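Local coordinates for putative acyl-CoA dehydrogenase (PDB 5JSC), which is a putative member of the acyl-CoA dehydrogenase family, a tetrameric flavoprotein that binds flavin-adenine dinucleotide, at residues A22-F26 / A315-R320; G36-W40 / E63-W69; G103-F107 / A224-L228; A156-A162 / V189-T193; H275-E279 / A367-L371. All coordinates share one frame; numbering follows the deposited sequence. Where two conformers were deposited one is given.

Contact 1. Residues A22-F26 / A315-R320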
# COMPACT_ATOMS: atom_id res chain seq x y z
N ALA C 22 11.86 -17.91 -22.31
CA ALA C 22 11.16 -19.13 -22.73
C ALA C 22 9.66 -18.94 -22.91
O ALA C 22 9.01 -19.83 -23.47
CB ALA C 22 11.42 -20.26 -21.73
N TRP C 23 9.09 -17.82 -22.46
CA TRP C 23 7.65 -17.62 -22.58
C TRP C 23 7.24 -17.66 -24.05
O TRP C 23 7.97 -17.17 -24.92
CB TRP C 23 7.22 -16.27 -22.01
CG TRP C 23 7.46 -16.10 -20.55
CD1 TRP C 23 7.69 -17.08 -19.63
CD2 TRP C 23 7.49 -14.86 -19.84
NE1 TRP C 23 7.86 -16.52 -18.38
CE2 TRP C 23 7.75 -15.16 -18.49
CE3 TRP C 23 7.35 -13.52 -20.23
CZ2 TRP C 23 7.86 -14.16 -17.51
CZ3 TRP C 23 7.46 -12.53 -19.26
CH2 TRP C 23 7.71 -12.86 -17.92
N PRO C 24 6.05 -18.20 -24.35
CA PRO C 24 5.59 -18.28 -25.75
C PRO C 24 5.17 -16.95 -26.34
O PRO C 24 4.76 -16.90 -27.50
CB PRO C 24 4.42 -19.27 -25.67
CG PRO C 24 3.95 -19.19 -24.26
CD PRO C 24 5.16 -18.90 -23.42
N PHE C 25 5.26 -15.86 -25.57
CA PHE C 25 5.22 -14.53 -26.16
C PHE C 25 6.38 -14.30 -27.11
O PHE C 25 6.30 -13.41 -27.96
CB PHE C 25 5.26 -13.44 -25.08
CG PHE C 25 4.01 -13.32 -24.26
CD1 PHE C 25 2.77 -13.21 -24.85
CD2 PHE C 25 4.09 -13.26 -22.88
CE1 PHE C 25 1.62 -13.06 -24.09
CE2 PHE C 25 2.95 -13.12 -22.10
CZ PHE C 25 1.71 -13.02 -22.71
N PHE C 26 7.49 -15.04 -26.95
CA PHE C 26 8.71 -14.79 -27.70
C PHE C 26 8.90 -15.82 -28.81
O PHE C 26 8.47 -16.97 -28.69
CB PHE C 26 9.94 -14.82 -26.80
CG PHE C 26 9.98 -13.72 -25.80
CD1 PHE C 26 10.17 -12.41 -26.22
CD2 PHE C 26 9.84 -13.98 -24.44
CE1 PHE C 26 10.21 -11.37 -25.29
CE2 PHE C 26 9.87 -12.95 -23.50
CZ PHE C 26 10.06 -11.65 -23.93
N ALA C 315 7.14 -7.75 -16.18
CA ALA C 315 7.62 -8.36 -17.41
C ALA C 315 6.48 -9.01 -18.20
O ALA C 315 6.42 -8.88 -19.43
CB ALA C 315 8.70 -9.39 -17.09
N LEU C 316 5.58 -9.71 -17.51
CA LEU C 316 4.44 -10.31 -18.18
C LEU C 316 3.56 -9.25 -18.84
O LEU C 316 3.12 -9.43 -19.99
CB LEU C 316 3.63 -11.16 -17.20
CG LEU C 316 4.31 -12.49 -16.84
CD1 LEU C 316 3.77 -13.07 -15.51
CD2 LEU C 316 4.15 -13.51 -17.98
N LEU C 317 3.32 -8.13 -18.15
CA LEU C 317 2.53 -7.06 -18.75
C LEU C 317 3.25 -6.42 -19.94
O LEU C 317 2.60 -6.09 -20.95
CB LEU C 317 2.19 -6.00 -17.71
CG LEU C 317 1.18 -6.43 -16.65
CD1 LEU C 317 1.22 -5.41 -15.51
CD2 LEU C 317 -0.21 -6.50 -17.23
N VAL C 318 4.57 -6.21 -19.83
CA VAL C 318 5.33 -5.64 -20.94
C VAL C 318 5.20 -6.51 -22.17
O VAL C 318 4.85 -6.03 -23.26
CB VAL C 318 6.81 -5.47 -20.55
CG1 VAL C 318 7.66 -5.17 -21.79
CG2 VAL C 318 6.98 -4.38 -19.50
N TYR C 319 5.48 -7.80 -22.03
CA TYR C 319 5.56 -8.64 -23.22
C TYR C 319 4.20 -9.15 -23.66
O TYR C 319 4.04 -9.48 -24.84
CB TYR C 319 6.60 -9.74 -22.99
CG TYR C 319 7.95 -9.05 -22.95
CD1 TYR C 319 8.52 -8.54 -24.12
CD2 TYR C 319 8.62 -8.82 -21.74
CE1 TYR C 319 9.73 -7.86 -24.09
CE2 TYR C 319 9.83 -8.13 -21.71
CZ TYR C 319 10.38 -7.65 -22.90
OH TYR C 319 11.56 -6.95 -22.89
N ARG C 320 3.18 -9.14 -22.79
CA ARG C 320 1.81 -9.30 -23.28
C ARG C 320 1.47 -8.16 -24.23
O ARG C 320 0.96 -8.39 -25.34
CB ARG C 320 0.81 -9.35 -22.12
CG ARG C 320 -0.65 -9.58 -22.53
CD ARG C 320 -1.39 -8.29 -22.93
NE ARG C 320 -1.51 -7.35 -21.81
CZ ARG C 320 -2.55 -7.32 -20.98
NH1 ARG C 320 -3.57 -8.15 -21.15
NH2 ARG C 320 -2.57 -6.45 -19.98

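Contact 2. Residues G36-W40 / E63-W69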
# COMPACT_ATOMS: atom_id res chain seq x y z
N GLY C 36 22.36 -11.20 -28.09
CA GLY C 36 23.22 -10.29 -28.83
C GLY C 36 23.33 -8.93 -28.17
O GLY C 36 24.43 -8.37 -28.06
N ILE C 37 22.20 -8.37 -27.73
CA ILE C 37 22.29 -7.05 -27.11
C ILE C 37 22.97 -7.14 -25.74
O ILE C 37 23.71 -6.24 -25.35
CB ILE C 37 20.91 -6.35 -27.06
CG1 ILE C 37 21.05 -4.92 -26.53
CG2 ILE C 37 19.90 -7.14 -26.23
CD1 ILE C 37 21.87 -4.02 -27.44
N GLU C 38 22.77 -8.25 -25.02
CA GLU C 38 23.50 -8.43 -23.76
C GLU C 38 25.00 -8.47 -23.99
O GLU C 38 25.77 -7.83 -23.24
CB GLU C 38 23.03 -9.70 -23.05
CG GLU C 38 23.85 -10.07 -21.80
CD GLU C 38 23.81 -9.02 -20.69
OE1 GLU C 38 22.88 -8.20 -20.65
OE2 GLU C 38 24.72 -9.04 -19.83
N ALA C 39 25.45 -9.21 -25.00
CA ALA C 39 26.88 -9.25 -25.30
C ALA C 39 27.40 -7.87 -25.70
O ALA C 39 28.52 -7.49 -25.33
CB ALA C 39 27.16 -10.27 -26.41
N TRP C 40 26.61 -7.12 -26.48
CA TRP C 40 27.02 -5.77 -26.84
C TRP C 40 27.19 -4.91 -25.59
O TRP C 40 28.18 -4.17 -25.46
CB TRP C 40 26.00 -5.13 -27.81
CG TRP C 40 26.44 -3.76 -28.28
CD1 TRP C 40 27.15 -3.46 -29.41
CD2 TRP C 40 26.22 -2.50 -27.61
NE1 TRP C 40 27.39 -2.11 -29.49
CE2 TRP C 40 26.83 -1.50 -28.40
CE3 TRP C 40 25.57 -2.13 -26.43
CZ2 TRP C 40 26.80 -0.15 -28.04
CZ3 TRP C 40 25.55 -0.79 -26.07
CH2 TRP C 40 26.17 0.18 -26.87
N GLU C 63 27.44 4.22 -32.12
CA GLU C 63 27.85 2.84 -31.86
C GLU C 63 26.68 1.88 -31.99
O GLU C 63 26.82 0.80 -32.59
CB GLU C 63 28.45 2.73 -30.46
CG GLU C 63 29.76 3.46 -30.27
CD GLU C 63 30.26 3.38 -28.84
OE1 GLU C 63 29.50 2.91 -27.97
OE2 GLU C 63 31.41 3.80 -28.59
N LEU C 64 25.54 2.22 -31.40
CA LEU C 64 24.36 1.38 -31.54
C LEU C 64 23.95 1.28 -33.00
O LEU C 64 23.54 0.21 -33.47
CB LEU C 64 23.21 1.94 -30.70
CG LEU C 64 23.35 1.78 -29.18
CD1 LEU C 64 22.36 2.70 -28.48
CD2 LEU C 64 23.13 0.34 -28.75
N GLY C 65 24.07 2.38 -33.74
CA GLY C 65 23.73 2.36 -35.15
C GLY C 65 24.63 1.43 -35.94
O GLY C 65 24.15 0.61 -36.73
N ALA C 66 25.94 1.54 -35.71
CA ALA C 66 26.89 0.70 -36.45
C ALA C 66 26.69 -0.77 -36.14
O ALA C 66 26.94 -1.62 -37.01
CB ALA C 66 28.32 1.13 -36.13
N ALA C 67 26.25 -1.10 -34.93
CA ALA C 67 26.04 -2.48 -34.53
C ALA C 67 24.70 -3.05 -34.99
O ALA C 67 24.45 -4.24 -34.79
CB ALA C 67 26.15 -2.62 -33.01
N GLY C 68 23.84 -2.23 -35.60
CA GLY C 68 22.58 -2.69 -36.12
C GLY C 68 21.40 -2.58 -35.17
O GLY C 68 20.28 -2.96 -35.55
N TRP C 69 21.60 -2.06 -33.96
CA TRP C 69 20.53 -2.12 -32.98
C TRP C 69 19.46 -1.06 -33.18
O TRP C 69 18.35 -1.22 -32.64
CB TRP C 69 21.11 -2.03 -31.56
CG TRP C 69 22.01 -3.20 -31.27
CD1 TRP C 69 23.34 -3.15 -30.93
CD2 TRP C 69 21.67 -4.59 -31.32
NE1 TRP C 69 23.83 -4.42 -30.76
CE2 TRP C 69 22.83 -5.32 -30.99
CE3 TRP C 69 20.49 -5.29 -31.61
CZ2 TRP C 69 22.85 -6.72 -30.94
CZ3 TRP C 69 20.51 -6.68 -31.56
CH2 TRP C 69 21.69 -7.38 -31.23

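Contact 3. Residues G103-F107 / A224-L228. With SO4 (sulfate ion), chain S.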
# COMPACT_ATOMS: atom_id res chain seq x y z
N GLY C 103 21.42 3.72 -18.12
CA GLY C 103 20.33 4.61 -18.50
C GLY C 103 20.65 5.46 -19.71
O GLY C 103 19.75 5.79 -20.49
N LEU C 104 21.92 5.82 -19.90
CA LEU C 104 22.31 6.62 -21.06
C LEU C 104 22.12 5.83 -22.35
O LEU C 104 21.61 6.37 -23.35
CB LEU C 104 23.77 7.08 -20.93
CG LEU C 104 24.14 7.92 -19.71
CD1 LEU C 104 25.65 7.97 -19.53
CD2 LEU C 104 23.58 9.31 -19.85
N ALA C 105 22.56 4.57 -22.37
CA ALA C 105 22.43 3.75 -23.57
C ALA C 105 20.96 3.48 -23.89
O ALA C 105 20.56 3.51 -25.06
CB ALA C 105 23.19 2.45 -23.39
N ASP C 106 20.15 3.20 -22.87
CA ASP C 106 18.72 3.04 -23.09
C ASP C 106 18.11 4.29 -23.71
O ASP C 106 17.35 4.21 -24.68
CB ASP C 106 18.01 2.71 -21.78
CG ASP C 106 16.51 2.82 -21.92
OD1 ASP C 106 15.94 1.98 -22.64
OD2 ASP C 106 15.90 3.75 -21.33
N PHE C 107 18.43 5.46 -23.14
CA PHE C 107 17.91 6.73 -23.63
C PHE C 107 18.26 6.94 -25.10
O PHE C 107 17.41 7.35 -25.90
CB PHE C 107 18.48 7.86 -22.76
CG PHE C 107 17.96 9.23 -23.09
CD1 PHE C 107 18.62 10.02 -24.02
CD2 PHE C 107 16.86 9.74 -22.44
CE1 PHE C 107 18.16 11.29 -24.31
CE2 PHE C 107 16.39 11.02 -22.72
CZ PHE C 107 17.06 11.79 -23.66
N ALA C 224 18.53 12.60 -13.15
CA ALA C 224 19.40 11.67 -13.87
C ALA C 224 19.70 12.31 -15.21
O ALA C 224 18.85 12.28 -16.11
CB ALA C 224 18.72 10.30 -14.05
N PRO C 225 20.88 12.91 -15.39
CA PRO C 225 21.09 13.80 -16.54
C PRO C 225 21.00 13.07 -17.87
O PRO C 225 21.56 11.98 -18.05
CB PRO C 225 22.51 14.34 -16.31
CG PRO C 225 22.76 14.18 -14.87
CD PRO C 225 21.99 12.98 -14.42
N HIS C 226 20.28 13.69 -18.79
CA HIS C 226 20.19 13.29 -20.19
C HIS C 226 20.08 14.57 -21.00
O HIS C 226 19.72 15.62 -20.46
CB HIS C 226 18.97 12.40 -20.45
CG HIS C 226 19.02 11.08 -19.74
ND1 HIS C 226 19.92 10.09 -20.07
CD2 HIS C 226 18.27 10.59 -18.73
CE1 HIS C 226 19.73 9.05 -19.28
NE2 HIS C 226 18.73 9.32 -18.46
N PRO C 227 20.40 14.53 -22.30
CA PRO C 227 20.29 15.75 -23.12
C PRO C 227 18.83 16.19 -23.22
O PRO C 227 17.99 15.44 -23.72
CB PRO C 227 20.85 15.33 -24.47
CG PRO C 227 21.60 14.07 -24.22
CD PRO C 227 21.01 13.40 -23.03
N LEU C 228 18.55 17.41 -22.76
CA LEU C 228 17.19 17.94 -22.72
C LEU C 228 17.24 19.43 -23.00
O LEU C 228 18.18 20.11 -22.58
CB LEU C 228 16.53 17.70 -21.35
CG LEU C 228 15.91 16.36 -20.98
CD1 LEU C 228 15.58 16.36 -19.49
CD2 LEU C 228 14.67 16.13 -21.79
S SO4 S . 24.47 5.19 -16.63
O1 SO4 S . 25.72 4.43 -16.48
O2 SO4 S . 24.18 5.33 -18.05
O3 SO4 S . 24.62 6.50 -16.01
O4 SO4 S . 23.38 4.46 -15.99

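Contact 4. Residues A156-A162 / V189-T193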
# COMPACT_ATOMS: atom_id res chain seq x y z
N ALA C 156 -3.94 18.19 -26.11
CA ALA C 156 -4.95 18.72 -27.00
C ALA C 156 -5.03 20.23 -26.95
O ALA C 156 -5.56 20.84 -27.88
CB ALA C 156 -6.33 18.13 -26.66
N ALA C 157 -4.51 20.85 -25.88
CA ALA C 157 -4.56 22.30 -25.72
C ALA C 157 -3.21 22.97 -25.97
O ALA C 157 -3.00 24.10 -25.52
CB ALA C 157 -5.07 22.65 -24.32
N MET C 158 -2.29 22.31 -26.68
CA MET C 158 -1.00 22.93 -26.97
C MET C 158 -1.19 24.26 -27.69
O MET C 158 -2.19 24.48 -28.38
CB MET C 158 -0.14 21.99 -27.82
CG MET C 158 -0.64 21.84 -29.26
SD MET C 158 0.48 20.86 -30.27
CE MET C 158 0.26 19.26 -29.50
N THR C 159 -0.21 25.16 -27.52
CA THR C 159 -0.32 26.50 -28.09
C THR C 159 0.78 26.89 -29.07
O THR C 159 0.70 27.98 -29.64
CB THR C 159 -0.36 27.56 -26.97
OG1 THR C 159 0.87 27.55 -26.24
CG2 THR C 159 -1.52 27.29 -26.04
N LEU C 160 1.79 26.04 -29.30
CA LEU C 160 2.72 26.34 -30.38
C LEU C 160 1.94 26.47 -31.68
O LEU C 160 1.18 25.57 -32.04
CB LEU C 160 3.79 25.25 -30.50
CG LEU C 160 4.73 25.46 -31.70
CD1 LEU C 160 5.73 26.52 -31.39
CD2 LEU C 160 5.44 24.18 -32.08
N SER C 161 2.07 27.61 -32.34
CA SER C 161 1.26 27.89 -33.52
C SER C 161 2.03 27.63 -34.81
O SER C 161 3.24 27.83 -34.89
CB SER C 161 0.76 29.34 -33.51
OG SER C 161 1.84 30.25 -33.48
N ALA C 162 1.30 27.18 -35.83
CA ALA C 162 1.85 27.02 -37.17
C ALA C 162 0.91 27.73 -38.13
O ALA C 162 -0.21 27.27 -38.36
CB ALA C 162 2.01 25.54 -37.54
N VAL C 189 7.81 17.94 -34.70
CA VAL C 189 7.18 19.01 -33.93
C VAL C 189 5.69 18.98 -34.18
O VAL C 189 5.25 18.96 -35.34
CB VAL C 189 7.76 20.39 -34.29
CG1 VAL C 189 7.10 21.49 -33.46
CG2 VAL C 189 9.27 20.41 -34.11
N PHE C 190 4.90 19.02 -33.11
CA PHE C 190 3.45 19.10 -33.21
C PHE C 190 3.02 20.52 -32.89
O PHE C 190 3.48 21.10 -31.90
CB PHE C 190 2.78 18.09 -32.28
CG PHE C 190 3.17 16.67 -32.60
CD1 PHE C 190 4.34 16.14 -32.09
CD2 PHE C 190 2.39 15.91 -33.46
CE1 PHE C 190 4.74 14.84 -32.41
CE2 PHE C 190 2.78 14.61 -33.78
CZ PHE C 190 3.95 14.08 -33.26
N ALA C 191 2.18 21.10 -33.76
CA ALA C 191 1.84 22.51 -33.65
C ALA C 191 0.38 22.70 -34.03
O ALA C 191 -0.19 21.91 -34.78
CB ALA C 191 2.74 23.38 -34.55
N ARG C 192 -0.21 23.78 -33.51
CA ARG C 192 -1.61 24.07 -33.79
C ARG C 192 -1.73 24.79 -35.13
O ARG C 192 -1.30 25.94 -35.27
CB ARG C 192 -2.23 24.91 -32.67
CG ARG C 192 -3.70 25.23 -32.94
CD ARG C 192 -4.41 25.78 -31.69
NE ARG C 192 -4.16 24.88 -30.57
CZ ARG C 192 -4.77 23.71 -30.38
NH1 ARG C 192 -5.72 23.30 -31.22
NH2 ARG C 192 -4.43 22.94 -29.36
N THR C 193 -2.36 24.13 -36.10
CA THR C 193 -2.66 24.75 -37.38
C THR C 193 -4.10 25.26 -37.47
O THR C 193 -4.39 26.06 -38.37
CB THR C 193 -2.38 23.77 -38.52
OG1 THR C 193 -2.91 22.48 -38.19
CG2 THR C 193 -0.89 23.65 -38.76
O HOH W 1 -2.46 27.30 -39.95

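Contact 5. Residues H275-E279 / A367-L371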
# COMPACT_ATOMS: atom_id res chain seq x y z
N HIS C 275 18.18 -4.65 -12.72
CA HIS C 275 19.48 -4.28 -12.18
C HIS C 275 19.42 -4.14 -10.67
O HIS C 275 20.28 -4.66 -9.94
CB HIS C 275 19.95 -2.98 -12.85
CG HIS C 275 21.39 -2.64 -12.59
ND1 HIS C 275 22.00 -1.54 -13.15
CD2 HIS C 275 22.33 -3.26 -11.84
CE1 HIS C 275 23.26 -1.49 -12.75
NE2 HIS C 275 23.49 -2.53 -11.96
N ALA C 276 18.38 -3.46 -10.16
CA ALA C 276 18.24 -3.31 -8.71
C ALA C 276 18.07 -4.67 -8.03
O ALA C 276 18.60 -4.89 -6.93
CB ALA C 276 17.04 -2.41 -8.39
N MET C 277 17.30 -5.56 -8.64
CA MET C 277 17.11 -6.91 -8.09
C MET C 277 18.44 -7.63 -7.95
O MET C 277 18.72 -8.26 -6.92
CB MET C 277 16.17 -7.70 -9.00
CG MET C 277 15.87 -9.13 -8.53
SD MET C 277 14.53 -9.13 -7.33
CE MET C 277 15.28 -9.73 -5.86
N ALA C 278 19.27 -7.59 -9.00
CA ALA C 278 20.57 -8.26 -8.92
C ALA C 278 21.41 -7.67 -7.80
O ALA C 278 22.04 -8.40 -7.03
CB ALA C 278 21.29 -8.15 -10.27
N GLU C 279 21.43 -6.34 -7.68
CA GLU C 279 22.18 -5.71 -6.59
C GLU C 279 21.64 -6.13 -5.23
O GLU C 279 22.41 -6.40 -4.30
CB GLU C 279 22.12 -4.19 -6.73
CG GLU C 279 22.71 -3.65 -8.02
CD GLU C 279 24.21 -3.67 -8.03
OE1 GLU C 279 24.83 -3.55 -6.96
OE2 GLU C 279 24.78 -3.76 -9.14
N ALA C 367 25.40 1.67 -7.82
CA ALA C 367 24.37 1.26 -8.77
C ALA C 367 22.98 1.62 -8.28
O ALA C 367 22.17 2.20 -9.03
CB ALA C 367 24.48 -0.24 -9.06
N VAL C 368 22.67 1.33 -7.01
CA VAL C 368 21.30 1.56 -6.57
C VAL C 368 21.01 3.05 -6.38
O VAL C 368 19.88 3.48 -6.60
CB VAL C 368 20.98 0.75 -5.29
CG1 VAL C 368 21.12 -0.75 -5.56
CG2 VAL C 368 21.84 1.19 -4.10
N GLU C 369 22.01 3.85 -6.00
CA GLU C 369 21.79 5.29 -5.90
C GLU C 369 21.50 5.88 -7.27
O GLU C 369 20.62 6.75 -7.41
CB GLU C 369 23.01 5.97 -5.27
CG GLU C 369 22.84 7.46 -4.97
CD GLU C 369 23.18 8.37 -6.14
OE1 GLU C 369 23.87 7.94 -7.09
OE2 GLU C 369 22.77 9.54 -6.10
N MET C 370 22.21 5.42 -8.29
CA MET C 370 21.95 5.90 -9.64
C MET C 370 20.56 5.49 -10.11
O MET C 370 19.87 6.27 -10.76
CB MET C 370 23.02 5.36 -10.60
CG MET C 370 24.40 5.90 -10.26
SD MET C 370 25.67 5.45 -11.43
CE MET C 370 25.66 3.68 -11.29
N LEU C 371 20.15 4.25 -9.79
CA LEU C 371 18.83 3.79 -10.20
C LEU C 371 17.72 4.58 -9.51
O LEU C 371 16.68 4.85 -10.12
CB LEU C 371 18.69 2.30 -9.91
CG LEU C 371 19.55 1.40 -10.81
CD1 LEU C 371 19.70 0.01 -10.20
CD2 LEU C 371 18.94 1.30 -12.21
O HOH W 2 24.60 -0.57 -5.58

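Contact 1. Residues A22-F26 / A315-R320
The indole of W23 lies with one face against L316, the two side chains crossing at about a right angle. The methyl CD2 of L316 stands 3.6 Å from the centroid of the six-membered ring of W23, only 10° off the ring normal, in a CH-pi contact. A315 meets the same indole differently: its CB lies near the ring plane, at the edge, 3.7 Å from W23 CH2. The first torsion of W23 (chi1 -63°) sets CG anti to the carbonyl carbon and carries the benzo end of the indole to the helix. F25, two residues on, lays its ring over the helix backbone, with R320 CA 4.0 Å from the ring centroid and Y319 O over the same face. All this joins the loop ahead of helix 28-44 to helix 298-325 of the C-terminal helical domain of the acyl-CoA dehydrogenase fold; a type I beta turn from W23 to F26, closed by F26 N to W23 O, fans the three aromatic side chains out along the helix. F26 comes against one face of Y319, its CZ 3.5 Å from Y319 CD1, with the two planes inclined at 54°. V318 CG1 covers the opposite face of Y319, whose hydroxyl is hydrogen-bonded to E96. The guanidinium of R320 turns away from F25 to a salt bridge with D312 of the second subunit, and F25 meets F25 of that subunit edge-to-face.

Contact 2. Residues G36-W40 / E63-W69
W40 spreads one face of its indole over L64 and the pyrrole edge of W69. The methyl CD2 of L64 sits 3.7 Å from the centroid of the six-membered ring of W40, 17° off its normal. The five-membered rings of the two tryptophans form a T-shaped (edge-to-face) pair, W69 giving the edge and W40 the face, with centroids 5.0 Å apart and planes at 74°; W69 NE1 approaches W40 CG to 3.7 Å. A chi1 of -176° points the indole of W40 away from its own amide nitrogen, out from helix 28-44 toward the end of helix 53-66. A67 CB adds a further contact, 3.8 Å from W40 NE1. I37 CD1 lies over one face of W69 in a CH-pi contact, 3.7 Å from the centroid of the five-membered ring and almost exactly on its normal. G36, having no side chain, lets the benzo ring of W69 lie close to the backbone, CZ2 coming 3.6 Å from G36 C. I37 and W69 both also pack on L94 of helix 88-101. G68 takes positive phi in a Schellman motif after helix 53-66, with bonds from G68 N to G65 O and from W69 N to L64 O. This is helix-to-helix packing within the all-helical N-terminal domain of an acyl-CoA dehydrogenase, centred on an edge-to-face pair of tryptophans.

Contact 3. Residues G103-F107 / A224-L228
L104 N donates a nearly straight hydrogen bond to sulfate O2 (3.0 Å, 168°), while across the contact the same residue's CD2 touches H226 ND1 at 3.7 Å. The preceding amide holds the ion too, G103 N donating to O4 at 3.0 Å, and S102 OG also bonds the sulfate, which probably came from the crystallisation liquor. The imidazole of H226 lies almost parallel to the phenyl ring of F107 in an offset stack, centroids 4.5 Å apart and planes at 5°. The rings are displaced, and H226 CB lies over the face of F107, 3.8 Å from its centroid. F107, with CG anti to the backbone nitrogen (chi1 -176°), extends from helix 103-122 to meet both H226 and P227, its CE1 lying 3.8 Å from P227 CD. H226 NE2 is hydrogen-bonded to E374, so the stacked ring is fixed at its polar end as well. The contact joins the N-terminal helical domain to the loop entering strand 228-233 of the middle domain, and L228 at its end belongs to the flavin-adenine dinucleotide pocket. An anion held by backbone N-H groups at a helix N-terminus is consistent with the helix dipole favouring negative charge there, while the interdomain grip itself rests on stacking and apolar contact.

Contact 4. Residues A156-A162 / V189-T193
The guanidinium of R192 grips M158 O side-on with two nitrogens, NE at 3.0 Å and NH2 at 2.9 Å, M158 O lying in the guanidinium plane. NH2 uses an in-plane lone pair of that oxygen, whereas NE approaches nearly along the C=O axis. The same NH2 also donates to A156 O at 2.8 Å, from above the carbonyl plane. These three bonds tie the backbone carbonyls of A156 and M158 to the arginine, whose chain bends at chi3 (-51°) to bring its flat end round, and NH1 is held by G198 O. Beside them the backbones pair through a single beta bridge, S161 with R192: R192 N donates to L160 O at 2.7 Å and A162 N to R192 O at 2.9 Å. Beyond it, a water donates to both A162 O and T193 O. On the apolar side M158 CE lies 3.9 Å from F190 CB, and L160 CD2 presses tightly on V189 CG1, at 3.4 Å. The contact thereby joins two sheets of the beta-rich middle domain, linking the start of strand 161-165, which pairs onward with strand 168-179, to strand 186-192, flanked by strands 144-145 and 202-208, while F190 and A156 reach helix 250-286.

Contact 5. Residues H275-E279 / A367-L371
A chi1 of -168° turns the imidazole of H275 away from its backbone nitrogen and toward A367 and L371; E279, one turn later, sets CG beside the backbone N (chi1 -61°) and bends at chi2, bringing its carboxylate over the methyl of A367. The two segments belong to helices 250-286 and 367-376 of the C-terminal helical domain of the acyl-CoA dehydrogenase fold. Their axes run roughly antiparallel, at 151°, and approach to 9.9 Å. L371 crosses H275 at about a right angle, its CD1 over one face of the imidazole at 4.3 Å from the centroid, in a CH-pi contact. That same methyl touches A276 N at 3.7 Å and lies against A276 CB, lodged between the side chain of H275 and the helix backbone. At the other end E279 CB rests on V368 CG1. Around A367 CB the polar ends of both partners gather: H275 NE2 lies 3.8 Å away and E279 OE2 3.5 Å. Within the first helix H275 NE2 donates to E279 OE2 at 3.3 Å, a weak bond that may help to orient the two groups beside A367. Deeper in the interface, A276 and L371 both pack on I350 of helix 332-356, and A276 and V368 share A353 of the same helix. E279 OE1 is bridged by a water to the first turn of helix 367-376: the water donates to E279 OE1 and accepts from V368 N at 3.1 Å.

Contact 1 is the fully buried one, its aromatic rings set against a helix close to the second subunit; contacts 2, 3, 4 and 5 are partly buried. Contacts 1 and 5 both belong to the helical part of the fold, where helix 332-356 packs against each. Contact 2 unites two N-terminal helices and touches contact 3 through L64 CD1 and A105 O, 4.0 Å apart. Contact 3 carries the link on to the middle domain. Only contact 4 has direct hydrogen bonds between its two segments, two of them in a single beta bridge and three from an arginine, and it lies across the chain's centre from contacts 1, 2 and 5. The others rely on rings and methyl groups, with a water bridge added in contact 5.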